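Local coordinates for protein STM4351 (Salmonella enterica, PDB 2Y7I) that binds arginine with high specificity in the periplasm, as a two-lobed solute-binding protein of family 3, and also carries bound zinc ions, at residues Thr122-Tyr126 with Ala181-Tyr187; Lys113-Leu117 with Arg153-Phe158; Ala17-Phe21 with Val69-Met73. All coordinates share one frame; numbering follows the deposited sequence. Where two conformers were deposited one is given.

Interaction 1 of 3, residues Thr122-Tyr126 with Ala181-Tyr187; sequences THQRY and ASDPDYY. With ARG (arginine), chain C; ACT (acetate ion), chain G.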
ATOM      1  N   THR A 122      23.769  -4.235   0.769  1.00 12.82           N
ATOM      2  CA  THR A 122      24.026  -2.794   0.667  1.00 13.05           C
ATOM      3  C   THR A 122      24.981  -2.353   1.765  1.00 12.83           C
ATOM      4  O   THR A 122      25.881  -1.543   1.536  1.00 13.43           O
ATOM      5  CB  THR A 122      22.714  -2.011   0.848  1.00 12.62           C
ATOM      6  OG1 THR A 122      22.043  -2.514   2.004  1.00 12.05           O
ATOM      7  CG2 THR A 122      21.800  -2.212  -0.360  1.00 11.54           C
ATOM      8  N   HIS A 123      24.776  -2.893   2.962  1.00 12.52           N
ATOM      9  CA  HIS A 123      25.564  -2.516   4.122  1.00 12.79           C
ATOM     10  C   HIS A 123      27.027  -2.854   3.942  1.00 13.38           C
ATOM     11  O   HIS A 123      27.899  -2.063   4.312  1.00 14.03           O
ATOM     12  CB  HIS A 123      25.000  -3.181   5.377  1.00 12.06           C
ATOM     13  CG  HIS A 123      23.519  -3.062   5.484  1.00 12.87           C
ATOM     14  ND1 HIS A 123      22.875  -1.841   5.512  1.00 11.87           N
ATOM     15  CD2 HIS A 123      22.545  -4.005   5.521  1.00 11.68           C
ATOM     16  CE1 HIS A 123      21.570  -2.037   5.588  1.00 10.76           C
ATOM     17  NE2 HIS A 123      21.343  -3.338   5.590  1.00 10.81           N
ATOM     18  N   GLN A 124      27.297  -4.024   3.365  1.00 13.63           N
ATOM     19  CA  GLN A 124      28.661  -4.439   3.107  1.00 14.39           C
ATOM     20  C   GLN A 124      29.326  -3.474   2.128  1.00 15.63           C
ATOM     21  O   GLN A 124      30.449  -3.029   2.360  1.00 15.07           O
ATOM     22  CB  GLN A 124      28.693  -5.869   2.556  1.00 14.73           C
ATOM     23  CG  GLN A 124      30.075  -6.335   2.108  1.00 15.87           C
ATOM     24  CD  GLN A 124      30.072  -7.803   1.686  1.00 16.84           C
ATOM     25  OE1 GLN A 124      29.366  -8.194   0.748  1.00 17.53           O
ATOM     26  NE2 GLN A 124      30.870  -8.617   2.376  1.00 17.74           N
ATOM     27  N   ARG A 125      28.618  -3.138   1.050  1.00 16.04           N
ATOM     28  CA  ARG A 125      29.170  -2.258   0.024  1.00 17.46           C
ATOM     29  C   ARG A 125      29.412  -0.856   0.585  1.00 17.52           C
ATOM     30  O   ARG A 125      30.489  -0.277   0.379  1.00 18.12           O
ATOM     31  CB  ARG A 125      28.274  -2.217  -1.219  1.00 18.22           C
ATOM     32  CG  ARG A 125      28.952  -1.583  -2.429  1.00 22.12           C
ATOM     33  CD  ARG A 125      28.136  -1.771  -3.716  1.00 26.17           C
ATOM     34  NE  ARG A 125      26.974  -0.880  -3.806  1.00 27.01           N
ATOM     35  CZ  ARG A 125      26.994   0.343  -4.335  1.00 29.21           C
ATOM     36  NH1 ARG A 125      28.125   0.858  -4.808  1.00 28.90           N
ATOM     37  NH2 ARG A 125      25.876   1.061  -4.384  1.00 29.57           N
ATOM     38  N   TYR A 126      28.427  -0.330   1.314  1.00 16.15           N
ATOM     39  CA  TYR A 126      28.579   0.973   1.960  1.00 16.62           C
ATOM     40  C   TYR A 126      29.810   1.048   2.859  1.00 17.03           C
ATOM     41  O   TYR A 126      30.611   1.978   2.713  1.00 17.54           O
ATOM     42  CB  TYR A 126      27.321   1.422   2.739  1.00 15.68           C
ATOM     43  CG  TYR A 126      27.592   2.698   3.511  1.00 17.05           C
ATOM     44  CD1 TYR A 126      27.617   3.940   2.870  1.00 18.92           C
ATOM     45  CD2 TYR A 126      27.900   2.652   4.864  1.00 18.23           C
ATOM     46  CE1 TYR A 126      27.908   5.109   3.572  1.00 20.38           C
ATOM     47  CE2 TYR A 126      28.195   3.807   5.572  1.00 19.00           C
ATOM     48  CZ  TYR A 126      28.202   5.027   4.921  1.00 19.79           C
ATOM     49  OH  TYR A 126      28.500   6.160   5.632  1.00 21.65           O
ATOM     50  N   ALA A 181      23.568   5.784   8.432  1.00 18.37           N
ATOM     51  CA  ALA A 181      24.054   5.830   7.050  1.00 19.11           C
ATOM     52  C   ALA A 181      22.860   5.908   6.117  1.00 19.65           C
ATOM     53  O   ALA A 181      21.956   5.071   6.184  1.00 19.33           O
ATOM     54  CB  ALA A 181      24.891   4.602   6.731  1.00 18.26           C
ATOM     55  N   SER A 182      22.862   6.913   5.250  0.70 20.78           N
ATOM     56  CA  SER A 182      21.727   7.177   4.376  0.70 21.65           C
ATOM     57  C   SER A 182      22.133   7.432   2.928  0.70 21.81           C
ATOM     58  O   SER A 182      21.259   7.543   2.056  0.70 21.91           O
ATOM     59  CB  SER A 182      20.920   8.371   4.905  0.70 22.54           C
ATOM     60  OG  SER A 182      20.106   7.985   5.999  0.70 24.24           O
ATOM     61  N   ASP A 183      23.445   7.518   2.685  1.00 21.93           N
ATOM     62  CA  ASP A 183      24.006   7.874   1.359  1.00 22.81           C
ATOM     63  C   ASP A 183      23.150   7.299   0.221  1.00 22.75           C
ATOM     64  O   ASP A 183      23.032   6.076   0.103  1.00 21.99           O
ATOM     65  CB  ASP A 183      25.465   7.389   1.263  1.00 23.32           C
ATOM     66  CG  ASP A 183      26.167   7.826  -0.030  1.00 25.15           C
ATOM     67  OD1 ASP A 183      25.497   8.070  -1.059  1.00 25.81           O
ATOM     68  OD2 ASP A 183      27.414   7.908  -0.022  1.00 27.55           O
ATOM     69  N   PRO A 184      22.530   8.173  -0.601  1.00 23.74           N
ATOM     70  CA  PRO A 184      21.592   7.648  -1.604  1.00 23.99           C
ATOM     71  C   PRO A 184      22.240   6.910  -2.787  1.00 24.12           C
ATOM     72  O   PRO A 184      21.531   6.356  -3.621  1.00 24.37           O
ATOM     73  CB  PRO A 184      20.832   8.895  -2.069  1.00 25.17           C
ATOM     74  CG  PRO A 184      21.765  10.029  -1.804  1.00 26.40           C
ATOM     75  CD  PRO A 184      22.525   9.652  -0.564  1.00 24.88           C
ATOM     76  N   ASP A 185      23.568   6.909  -2.862  1.00 24.93           N
ATOM     77  CA  ASP A 185      24.282   6.018  -3.782  1.00 25.44           C
ATOM     78  C   ASP A 185      24.150   4.560  -3.327  1.00 24.06           C
ATOM     79  O   ASP A 185      24.354   3.636  -4.123  1.00 23.95           O
ATOM     80  CB  ASP A 185      25.766   6.397  -3.871  1.00 26.74           C
ATOM     81  CG  ASP A 185      26.007   7.661  -4.666  1.00 29.83           C
ATOM     82  OD1 ASP A 185      25.133   8.060  -5.468  1.00 32.47           O
ATOM     83  OD2 ASP A 185      27.085   8.262  -4.490  1.00 32.94           O
ATOM     84  N   TYR A 186      23.784   4.368  -2.053  1.00 22.18           N
ATOM     85  CA  TYR A 186      23.737   3.051  -1.417  1.00 21.02           C
ATOM     86  C   TYR A 186      22.358   2.686  -0.868  1.00 20.18           C
ATOM     87  O   TYR A 186      21.963   1.522  -0.897  1.00 20.32           O
ATOM     88  CB  TYR A 186      24.795   2.969  -0.296  1.00 20.50           C
ATOM     89  CG  TYR A 186      26.200   3.121  -0.834  1.00 20.96           C
ATOM     90  CD1 TYR A 186      26.764   4.381  -1.019  1.00 20.81           C
ATOM     91  CD2 TYR A 186      26.951   2.000  -1.200  1.00 21.41           C
ATOM     92  CE1 TYR A 186      28.041   4.532  -1.552  1.00 23.56           C
ATOM     93  CE2 TYR A 186      28.235   2.144  -1.721  1.00 22.87           C
ATOM     94  CZ  TYR A 186      28.770   3.412  -1.893  1.00 23.34           C
ATOM     95  OH  TYR A 186      30.032   3.552  -2.419  1.00 25.36           O
ATOM     96  N   TYR A 187      21.623   3.686  -0.392  1.00 19.89           N
ATOM     97  CA  TYR A 187      20.395   3.463   0.376  1.00 19.22           C
ATOM     98  C   TYR A 187      19.200   4.226  -0.186  1.00 20.10           C
ATOM     99  O   TYR A 187      19.372   5.191  -0.898  1.00 21.18           O
ATOM    100  CB  TYR A 187      20.625   3.864   1.838  1.00 18.66           C
ATOM    101  CG  TYR A 187      21.619   2.957   2.550  1.00 17.25           C
ATOM    102  CD1 TYR A 187      21.306   1.626   2.804  1.00 16.10           C
ATOM    103  CD2 TYR A 187      22.861   3.435   2.964  1.00 16.38           C
ATOM    104  CE1 TYR A 187      22.201   0.773   3.442  1.00 15.27           C
ATOM    105  CE2 TYR A 187      23.779   2.597   3.601  1.00 15.02           C
ATOM    106  CZ  TYR A 187      23.432   1.262   3.841  1.00 15.75           C
ATOM    107  OH  TYR A 187      24.306   0.417   4.475  1.00 15.29           O
TER
HETATM  108  N   ARG C1245      18.341  -4.467   2.895  1.00 13.25           N
HETATM  109  CA  ARG C1245      19.745  -4.978   2.830  1.00 13.72           C
HETATM  110  C   ARG C1245      20.121  -5.270   1.383  1.00 13.54           C
HETATM  111  O   ARG C1245      21.228  -5.730   1.113  1.00 12.77           O
HETATM  112  CB  ARG C1245      19.916  -6.248   3.691  1.00 13.75           C
HETATM  113  CG  ARG C1245      18.919  -7.373   3.356  1.00 14.85           C
HETATM  114  CD  ARG C1245      19.211  -8.662   4.121  1.00 15.37           C
HETATM  115  NE  ARG C1245      18.064  -9.570   4.028  1.00 12.96           N
HETATM  116  CZ  ARG C1245      18.007 -10.789   4.561  1.00 12.44           C
HETATM  117  NH1 ARG C1245      19.036 -11.296   5.242  1.00 12.54           N
HETATM  118  NH2 ARG C1245      16.912 -11.505   4.409  1.00 13.45           N
HETATM  119  OXT ARG C1245      19.312  -5.071   0.457  1.00 13.15           O
HETATM  120  C   ACT G1249      24.513  -3.570  -3.945  1.00 25.58           C
HETATM  121  O   ACT G1249      23.934  -4.190  -4.859  1.00 25.00           O
HETATM  122  OXT ACT G1249      24.571  -2.321  -4.076  1.00 25.78           O
HETATM  123  CH3 ACT G1249      25.093  -4.282  -2.759  1.00 25.35           C
HETATM  124  O   HOH W   1      23.753   0.119  -2.843  1.00 36.11           O

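Interaction 2 of 3, residues Lys113-Leu117 with Arg153-Phe158; sequences KKVGL and RLEGVF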
ATOM      1  N   LYS A 113      38.036  -0.545  14.399  1.00 20.39           N
ATOM      2  CA  LYS A 113      37.229  -1.523  15.117  1.00 19.60           C
ATOM      3  C   LYS A 113      36.535  -2.455  14.137  1.00 19.09           C
ATOM      4  O   LYS A 113      36.495  -2.189  12.925  1.00 19.24           O
ATOM      5  CB  LYS A 113      36.211  -0.830  16.045  1.00 19.21           C
ATOM      6  CG  LYS A 113      36.819   0.188  17.049  1.00 20.60           C
ATOM      7  CD  LYS A 113      37.712  -0.477  18.095  1.00 22.45           C
ATOM      8  CE  LYS A 113      38.269   0.561  19.066  1.00 25.52           C
ATOM      9  NZ  LYS A 113      39.230  -0.044  20.011  1.00 27.69           N
ATOM     10  N   LYS A 114      36.005  -3.553  14.668  1.00 19.14           N
ATOM     11  CA  LYS A 114      35.345  -4.579  13.866  1.00 18.77           C
ATOM     12  C   LYS A 114      33.840  -4.399  13.896  1.00 17.68           C
ATOM     13  O   LYS A 114      33.233  -4.341  14.971  1.00 16.73           O
ATOM     14  CB  LYS A 114      35.714  -5.983  14.365  1.00 19.79           C
ATOM     15  CG  LYS A 114      37.168  -6.380  14.107  1.00 22.10           C
ATOM     16  CD  LYS A 114      37.487  -7.764  14.678  1.00 24.06           C
ATOM     17  CE  LYS A 114      38.818  -8.259  14.153  1.00 26.93           C
ATOM     18  NZ  LYS A 114      39.101  -9.690  14.530  1.00 29.91           N
ATOM     19  N   VAL A 115      33.245  -4.306  12.712  1.00 16.56           N
ATOM     20  CA  VAL A 115      31.797  -4.222  12.584  1.00 16.05           C
ATOM     21  C   VAL A 115      31.279  -5.353  11.686  1.00 15.73           C
ATOM     22  O   VAL A 115      31.716  -5.513  10.546  1.00 15.29           O
ATOM     23  CB  VAL A 115      31.345  -2.830  12.079  1.00 15.52           C
ATOM     24  CG1 VAL A 115      29.841  -2.808  11.827  1.00 15.47           C
ATOM     25  CG2 VAL A 115      31.701  -1.761  13.087  1.00 16.05           C
ATOM     26  N   GLY A 116      30.356  -6.147  12.230  1.00 15.73           N
ATOM     27  CA  GLY A 116      29.792  -7.279  11.509  1.00 15.65           C
ATOM     28  C   GLY A 116      28.644  -6.859  10.609  1.00 15.04           C
ATOM     29  O   GLY A 116      27.896  -5.928  10.920  1.00 15.01           O
ATOM     30  N   LEU A 117      28.507  -7.555   9.487  1.00 15.31           N
ATOM     31  CA  LEU A 117      27.450  -7.291   8.511  1.00 15.00           C
ATOM     32  C   LEU A 117      27.292  -8.522   7.633  1.00 15.05           C
ATOM     33  O   LEU A 117      28.089  -9.456   7.718  1.00 15.21           O
ATOM     34  CB  LEU A 117      27.763  -6.041   7.673  1.00 15.56           C
ATOM     35  CG  LEU A 117      29.224  -5.855   7.226  1.00 17.23           C
ATOM     36  CD1 LEU A 117      29.591  -6.748   6.040  1.00 18.54           C
ATOM     37  CD2 LEU A 117      29.519  -4.407   6.899  1.00 19.74           C
ATOM     38  N   ARG A 153      33.502 -10.204  20.108  1.00 24.12           N
ATOM     39  CA  ARG A 153      34.333 -10.402  18.928  1.00 24.45           C
ATOM     40  C   ARG A 153      34.165  -9.262  17.927  1.00 22.87           C
ATOM     41  O   ARG A 153      34.971  -9.100  17.001  1.00 22.87           O
ATOM     42  CB  ARG A 153      34.034 -11.748  18.280  1.00 24.90           C
ATOM     43  CG  ARG A 153      34.824 -12.877  18.897  1.00 29.42           C
ATOM     44  CD  ARG A 153      34.628 -14.168  18.128  1.00 33.44           C
ATOM     45  NE  ARG A 153      35.898 -14.871  17.926  1.00 38.68           N
ATOM     46  CZ  ARG A 153      36.569 -14.886  16.774  1.00 40.25           C
ATOM     47  NH1 ARG A 153      36.092 -14.240  15.711  1.00 39.83           N
ATOM     48  NH2 ARG A 153      37.712 -15.559  16.679  1.00 42.42           N
ATOM     49  N   LEU A 154      33.106  -8.480  18.121  1.00 21.07           N
ATOM     50  CA  LEU A 154      32.833  -7.321  17.288  1.00 19.39           C
ATOM     51  C   LEU A 154      32.501  -6.147  18.175  1.00 19.03           C
ATOM     52  O   LEU A 154      32.044  -6.337  19.305  1.00 20.04           O
ATOM     53  CB  LEU A 154      31.630  -7.577  16.372  1.00 18.43           C
ATOM     54  CG  LEU A 154      31.647  -8.763  15.407  1.00 17.03           C
ATOM     55  CD1 LEU A 154      30.248  -8.932  14.818  1.00 15.35           C
ATOM     56  CD2 LEU A 154      32.683  -8.558  14.308  1.00 16.66           C
ATOM     57  N   GLU A 155      32.718  -4.940  17.661  1.00 17.92           N
ATOM     58  CA  GLU A 155      32.267  -3.733  18.351  1.00 17.74           C
ATOM     59  C   GLU A 155      30.887  -3.266  17.905  1.00 16.72           C
ATOM     60  O   GLU A 155      30.202  -2.554  18.639  1.00 16.40           O
ATOM     61  CB  GLU A 155      33.291  -2.602  18.223  1.00 18.11           C
ATOM     62  CG  GLU A 155      34.559  -2.869  19.026  1.00 20.87           C
ATOM     63  CD  GLU A 155      34.262  -3.099  20.501  1.00 24.07           C
ATOM     64  OE1 GLU A 155      34.035  -2.106  21.218  1.00 26.40           O
ATOM     65  OE2 GLU A 155      34.255  -4.270  20.945  1.00 26.82           O
ATOM     66  N   GLY A 156      30.482  -3.669  16.705  1.00 16.02           N
ATOM     67  CA  GLY A 156      29.162  -3.315  16.206  1.00 14.92           C
ATOM     68  C   GLY A 156      28.637  -4.302  15.184  1.00 14.32           C
ATOM     69  O   GLY A 156      29.359  -5.179  14.716  1.00 14.44           O
ATOM     70  N   VAL A 157      27.357  -4.159  14.870  1.00 14.13           N
ATOM     71  CA  VAL A 157      26.708  -4.901  13.788  1.00 13.68           C
ATOM     72  C   VAL A 157      25.914  -3.855  13.016  1.00 13.34           C
ATOM     73  O   VAL A 157      25.238  -3.033  13.619  1.00 13.73           O
ATOM     74  CB  VAL A 157      25.813  -6.059  14.308  1.00 13.67           C
ATOM     75  CG1 VAL A 157      24.944  -6.639  13.159  1.00 13.88           C
ATOM     76  CG2 VAL A 157      26.676  -7.199  14.912  1.00 12.80           C
ATOM     77  N   PHE A 158      26.043  -3.875  11.691  1.00 13.26           N
ATOM     78  CA  PHE A 158      25.527  -2.822  10.805  1.00 13.42           C
ATOM     79  C   PHE A 158      24.466  -3.439   9.895  1.00 13.34           C
ATOM     80  O   PHE A 158      24.746  -4.418   9.199  1.00 12.64           O
ATOM     81  CB  PHE A 158      26.718  -2.267  10.004  1.00 13.11           C
ATOM     82  CG  PHE A 158      26.392  -1.151   9.050  1.00 12.74           C
ATOM     83  CD1 PHE A 158      25.720  -0.003   9.468  1.00 15.66           C
ATOM     84  CD2 PHE A 158      26.849  -1.221   7.735  1.00 14.57           C
ATOM     85  CE1 PHE A 158      25.457   1.048   8.570  1.00 15.56           C
ATOM     86  CE2 PHE A 158      26.604  -0.177   6.824  1.00 15.90           C
ATOM     87  CZ  PHE A 158      25.903   0.956   7.244  1.00 14.54           C
TER

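Interaction 3 of 3, residues Ala17-Phe21 with Val69-Met73; sequences APYEF and VIAGM. With ARG (arginine), chain C.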
ATOM      1  N   ALA A  17      14.547 -10.890  11.039  1.00 17.47           N
ATOM      2  CA  ALA A  17      13.296 -10.386  11.613  1.00 17.58           C
ATOM      3  C   ALA A  17      13.321  -8.865  11.568  1.00 17.13           C
ATOM      4  O   ALA A  17      14.377  -8.277  11.821  1.00 16.71           O
ATOM      5  CB  ALA A  17      13.131 -10.866  13.069  1.00 18.18           C
ATOM      6  N   PRO A  18      12.172  -8.217  11.267  1.00 17.26           N
ATOM      7  CA  PRO A  18      10.826  -8.767  11.037  1.00 17.83           C
ATOM      8  C   PRO A  18      10.486  -9.082   9.572  1.00 17.34           C
ATOM      9  O   PRO A  18       9.325  -9.375   9.273  1.00 18.27           O
ATOM     10  CB  PRO A  18       9.925  -7.610  11.491  1.00 18.33           C
ATOM     11  CG  PRO A  18      10.680  -6.398  11.008  1.00 17.10           C
ATOM     12  CD  PRO A  18      12.159  -6.740  11.199  1.00 17.18           C
ATOM     13  N   TYR A  19      11.457  -8.967   8.671  1.00 15.81           N
ATOM     14  CA  TYR A  19      11.235  -9.242   7.248  1.00 15.34           C
ATOM     15  C   TYR A  19      10.973 -10.744   7.023  1.00 15.58           C
ATOM     16  O   TYR A  19       9.956 -11.122   6.462  1.00 16.20           O
ATOM     17  CB  TYR A  19      12.440  -8.775   6.426  1.00 14.24           C
ATOM     18  CG  TYR A  19      12.738  -7.289   6.541  1.00 14.82           C
ATOM     19  CD1 TYR A  19      12.042  -6.362   5.771  1.00 15.18           C
ATOM     20  CD2 TYR A  19      13.700  -6.810   7.443  1.00 14.94           C
ATOM     21  CE1 TYR A  19      12.301  -4.998   5.877  1.00 16.37           C
ATOM     22  CE2 TYR A  19      13.970  -5.455   7.547  1.00 15.76           C
ATOM     23  CZ  TYR A  19      13.267  -4.560   6.768  1.00 16.10           C
ATOM     24  OH  TYR A  19      13.516  -3.218   6.868  1.00 18.76           O
ATOM     25  N   GLU A  20      11.902 -11.583   7.483  1.00 15.08           N
ATOM     26  CA  GLU A  20      11.764 -13.040   7.422  1.00 15.94           C
ATOM     27  C   GLU A  20      12.660 -13.657   8.468  1.00 16.42           C
ATOM     28  O   GLU A  20      13.816 -13.249   8.630  1.00 15.48           O
ATOM     29  CB  GLU A  20      12.123 -13.611   6.041  1.00 15.80           C
ATOM     30  CG  GLU A  20      13.448 -13.085   5.472  1.00 14.72           C
ATOM     31  CD  GLU A  20      13.241 -11.902   4.568  1.00 16.45           C
ATOM     32  OE1 GLU A  20      12.173 -11.867   3.923  1.00 16.25           O
ATOM     33  OE2 GLU A  20      14.127 -11.013   4.500  1.00 15.34           O
ATOM     34  N   PHE A  21      12.101 -14.625   9.188  1.00 17.76           N
ATOM     35  CA  PHE A  21      12.791 -15.313  10.259  1.00 19.30           C
ATOM     36  C   PHE A  21      12.066 -16.618  10.576  1.00 20.42           C
ATOM     37  O   PHE A  21      11.019 -16.921   9.989  1.00 20.41           O
ATOM     38  CB  PHE A  21      12.935 -14.409  11.498  1.00 19.43           C
ATOM     39  CG  PHE A  21      11.627 -14.029  12.154  1.00 20.94           C
ATOM     40  CD1 PHE A  21      10.847 -12.989  11.642  1.00 21.35           C
ATOM     41  CD2 PHE A  21      11.206 -14.676  13.316  1.00 23.05           C
ATOM     42  CE1 PHE A  21       9.660 -12.614  12.261  1.00 23.56           C
ATOM     43  CE2 PHE A  21      10.014 -14.318  13.938  1.00 24.84           C
ATOM     44  CZ  PHE A  21       9.238 -13.276  13.407  1.00 24.19           C
ATOM     45  N   VAL A  69      12.563 -14.139  -5.645  1.00 16.31           N
ATOM     46  CA  VAL A  69      13.272 -13.907  -4.393  1.00 15.28           C
ATOM     47  C   VAL A  69      12.580 -12.762  -3.682  1.00 14.94           C
ATOM     48  O   VAL A  69      12.291 -11.720  -4.292  1.00 14.81           O
ATOM     49  CB  VAL A  69      14.774 -13.571  -4.644  1.00 15.51           C
ATOM     50  CG1 VAL A  69      15.412 -12.895  -3.443  1.00 14.30           C
ATOM     51  CG2 VAL A  69      15.549 -14.838  -4.995  1.00 15.99           C
ATOM     52  N   ILE A  70      12.288 -12.969  -2.400  1.00 14.41           N
ATOM     53  CA  ILE A  70      11.865 -11.885  -1.522  1.00 14.08           C
ATOM     54  C   ILE A  70      12.676 -11.999  -0.227  1.00 13.91           C
ATOM     55  O   ILE A  70      12.701 -13.067   0.408  1.00 14.39           O
ATOM     56  CB  ILE A  70      10.317 -11.873  -1.311  1.00 14.44           C
ATOM     57  CG1 ILE A  70       9.848 -10.532  -0.725  1.00 14.47           C
ATOM     58  CG2 ILE A  70       9.831 -13.086  -0.469  1.00 15.37           C
ATOM     59  CD1 ILE A  70       8.306 -10.400  -0.594  1.00 14.29           C
ATOM     60  N   ALA A  71      13.387 -10.930   0.136  1.00 13.57           N
ATOM     61  CA  ALA A  71      14.326 -11.007   1.269  1.00 13.53           C
ATOM     62  C   ALA A  71      14.796  -9.659   1.805  1.00 13.21           C
ATOM     63  O   ALA A  71      15.992  -9.462   2.041  1.00 12.86           O
ATOM     64  CB  ALA A  71      15.545 -11.880   0.891  1.00 14.11           C
ATOM     65  N   GLY A  72      13.861  -8.729   1.996  1.00 13.10           N
ATOM     66  CA  GLY A  72      14.208  -7.378   2.415  1.00 13.23           C
ATOM     67  C   GLY A  72      15.253  -6.775   1.490  1.00 13.44           C
ATOM     68  O   GLY A  72      16.126  -6.043   1.936  1.00 13.04           O
ATOM     69  N   MET A  73      15.130  -7.060   0.193  1.00 13.16           N
ATOM     70  CA  MET A  73      16.195  -6.783  -0.775  1.00 13.53           C
ATOM     71  C   MET A  73      15.998  -5.458  -1.515  1.00 14.12           C
ATOM     72  O   MET A  73      15.063  -5.321  -2.313  1.00 13.70           O
ATOM     73  CB  MET A  73      16.291  -7.943  -1.785  1.00 13.77           C
ATOM     74  CG  MET A  73      17.352  -7.754  -2.888  1.00 13.78           C
ATOM     75  SD  MET A  73      17.474  -9.135  -4.058  1.00 16.21           S
ATOM     76  CE  MET A  73      18.331 -10.354  -3.019  1.00 15.56           C
TER
HETATM   77  N   ARG C1245      18.341  -4.467   2.895  1.00 13.25           N
HETATM   78  CA  ARG C1245      19.745  -4.978   2.830  1.00 13.72           C
HETATM   79  C   ARG C1245      20.121  -5.270   1.383  1.00 13.54           C
HETATM   80  O   ARG C1245      21.228  -5.730   1.113  1.00 12.77           O
HETATM   81  CB  ARG C1245      19.916  -6.248   3.691  1.00 13.75           C
HETATM   82  CG  ARG C1245      18.919  -7.373   3.356  1.00 14.85           C
HETATM   83  CD  ARG C1245      19.211  -8.662   4.121  1.00 15.37           C
HETATM   84  NE  ARG C1245      18.064  -9.570   4.028  1.00 12.96           N
HETATM   85  CZ  ARG C1245      18.007 -10.789   4.561  1.00 12.44           C
HETATM   86  NH1 ARG C1245      19.036 -11.296   5.242  1.00 12.54           N
HETATM   87  NH2 ARG C1245      16.912 -11.505   4.409  1.00 13.45           N
HETATM   88  OXT ARG C1245      19.312  -5.071   0.457  1.00 13.15           O

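Interaction 1 of 3, residues Thr122-Tyr126 with Ala181-Tyr187
T122 and Y186 bring the two backbones nearest, their CA atoms 6.2 Å apart, where the first turn of helix 122-130 meets the irregular loop 181-187. The loop is folded by an Asx turn, D183 OD1 accepting from D185 N, while D183 O takes both Y186 N and Y187 N. Between helix and loop lies an aromatic cluster of H123, Y126, Y186 and Y187. Y126, with CG anti to its own backbone N (chi1 174°), turns a ring edge onto the face of Y186; the centroids are 5.6 Å apart and the planes 80° apart. One face of the Y126 ring receives the methyl of A181 in a CH-pi contact, CB standing 4.0 Å from the ring centroid. The phenol oxygens find partners outside the two segments: Y126 OH at Q131, Y186 OH at D129 of helix 122-130. R125 bends at chi3 and lays its guanidinium across the Y186 rim, with CE2 of that ring over the guanidinium's centre; its NH2 makes a weak bond to D185 O, and NE holds an acetate probably left from crystallisation. At the helix N terminus T122 N donates to the carboxylate O of the bound arginine over 3.0 Å, where the helix end would favour negative charge. Beside it, H123 NE2 is hydrogen-bonded to D160, while ND1 and Y187 OH share a hydrogen bond of 2.9 Å.

Interaction 2 of 3, residues Lys113-Leu117 with Arg153-Phe158
K113 lays its CB against E155 CG at 4.0 Å, an aliphatic contact at the entrance to two neighbouring parallel strands, 114-118 and 156-160, in the mixed sheet of one alpha/beta lobe. The lysine chain bends at chi2, and its NZ stays 5.7 Å from E155 OE1; that carboxylate oxygen is hydrogen-bonded to Y104 instead. At K114 the backbone carbonyl does the work: O receives E155 N at 2.8 Å, in the carbonyl plane, and a weaker bond from G156 N. The K114 side chain runs out extended, CD passing R153 O. V115 pairs with G156 in the parallel register, its CA hydrogen directed at G156 O. With V115 CG1 anti to the backbone N (chi1 175°), this methyl reaches along the sheet to F158 CB, 3.7 Å away, on the face covered by L127 of helix 122-130. G116 is bonded on both sides of its partner V157: its N donates to G156 O over 2.8 Å, and its O accepts from F158 N at 2.9 Å, almost straight along the carbonyl, C=O...N 177°. Having no side chain, G116 lets L154 CD1 lie close over its CA at 3.7 Å, on the face that V157 shares and that helix 142-150 covers through Y142 and F146. L117 comes last. Its CB rests near F158 O, itself a hydrogen-bond partner of Y142 OH, and its CD2 methyl meets the F158 ring at the edge, 4.2 Å from CD2 of that ring.

Interaction 3 of 3, residues Ala17-Phe21 with Val69-Met73
E20 sets one carboxylate oxygen over the face of the A71-G72 peptide, OE2 standing 3.1 Å from A71 C and almost directly above it, with E20 CD at 3.6 Å from A71 CA. The chain gets there by folding back: CG sits between the backbone N and the carbonyl carbon (chi1 48°), and a further bend at chi2 (-94°) swings the acid round. No hydrogen bond joins the two segments. G72 N lies close to OE2 but is badly angled for it, and donates to D32 instead. What unites them is the bound ligand. The guanidinium of the bound arginine gives NH2 to E20 OE2 over 2.8 Å, while A71 O takes NE at 2.9 Å and, more weakly, the same NH2. These two loops thus form one wall of the amino acid pocket in a type II periplasmic binding protein, a fold of two lobes with the ligand between them. The carboxylate of D32 comes near E20 OE1, which would tend to raise the proton affinity of either acid; the ligand's positive charge should offset this. Y19 packs beside the same glycine, its ring meeting G72 obliquely, CD1 to CA 4.1 Å. Y19 and E20 together face Y16 as a classic beta bulge, and the Y19 ring also meets that of Y16. G72 adopts a left-handed backbone conformation (phi 53°), and, one residue after A71, its own O receives the alpha-amino N of the arginine at 2.9 Å.

Overall arrangement
From the N terminus, interaction 3 comes first: it brings 69-73 back to 17-21 over 47 intervening residues, joining the loop after strand 68-69 to the loop after strand 7-12, and is complete before the other two open. Interactions 2 and 1 then cross, their segments alternating as 113-117, 122-126, 153-158 and 181-187; strand 114-118 leads directly into helix 122-130. Interaction 2 joins two strands of the second lobe's sheet, and interaction 1 fastens that helix to the loop following strand 174-176. They meet mainly at F158, whose ring packs against Y187, Y126 and H123, and also where L117 touches Q124. Interaction 3 touches neither, yet it and interaction 1 both contact the bound arginine, which bridges them.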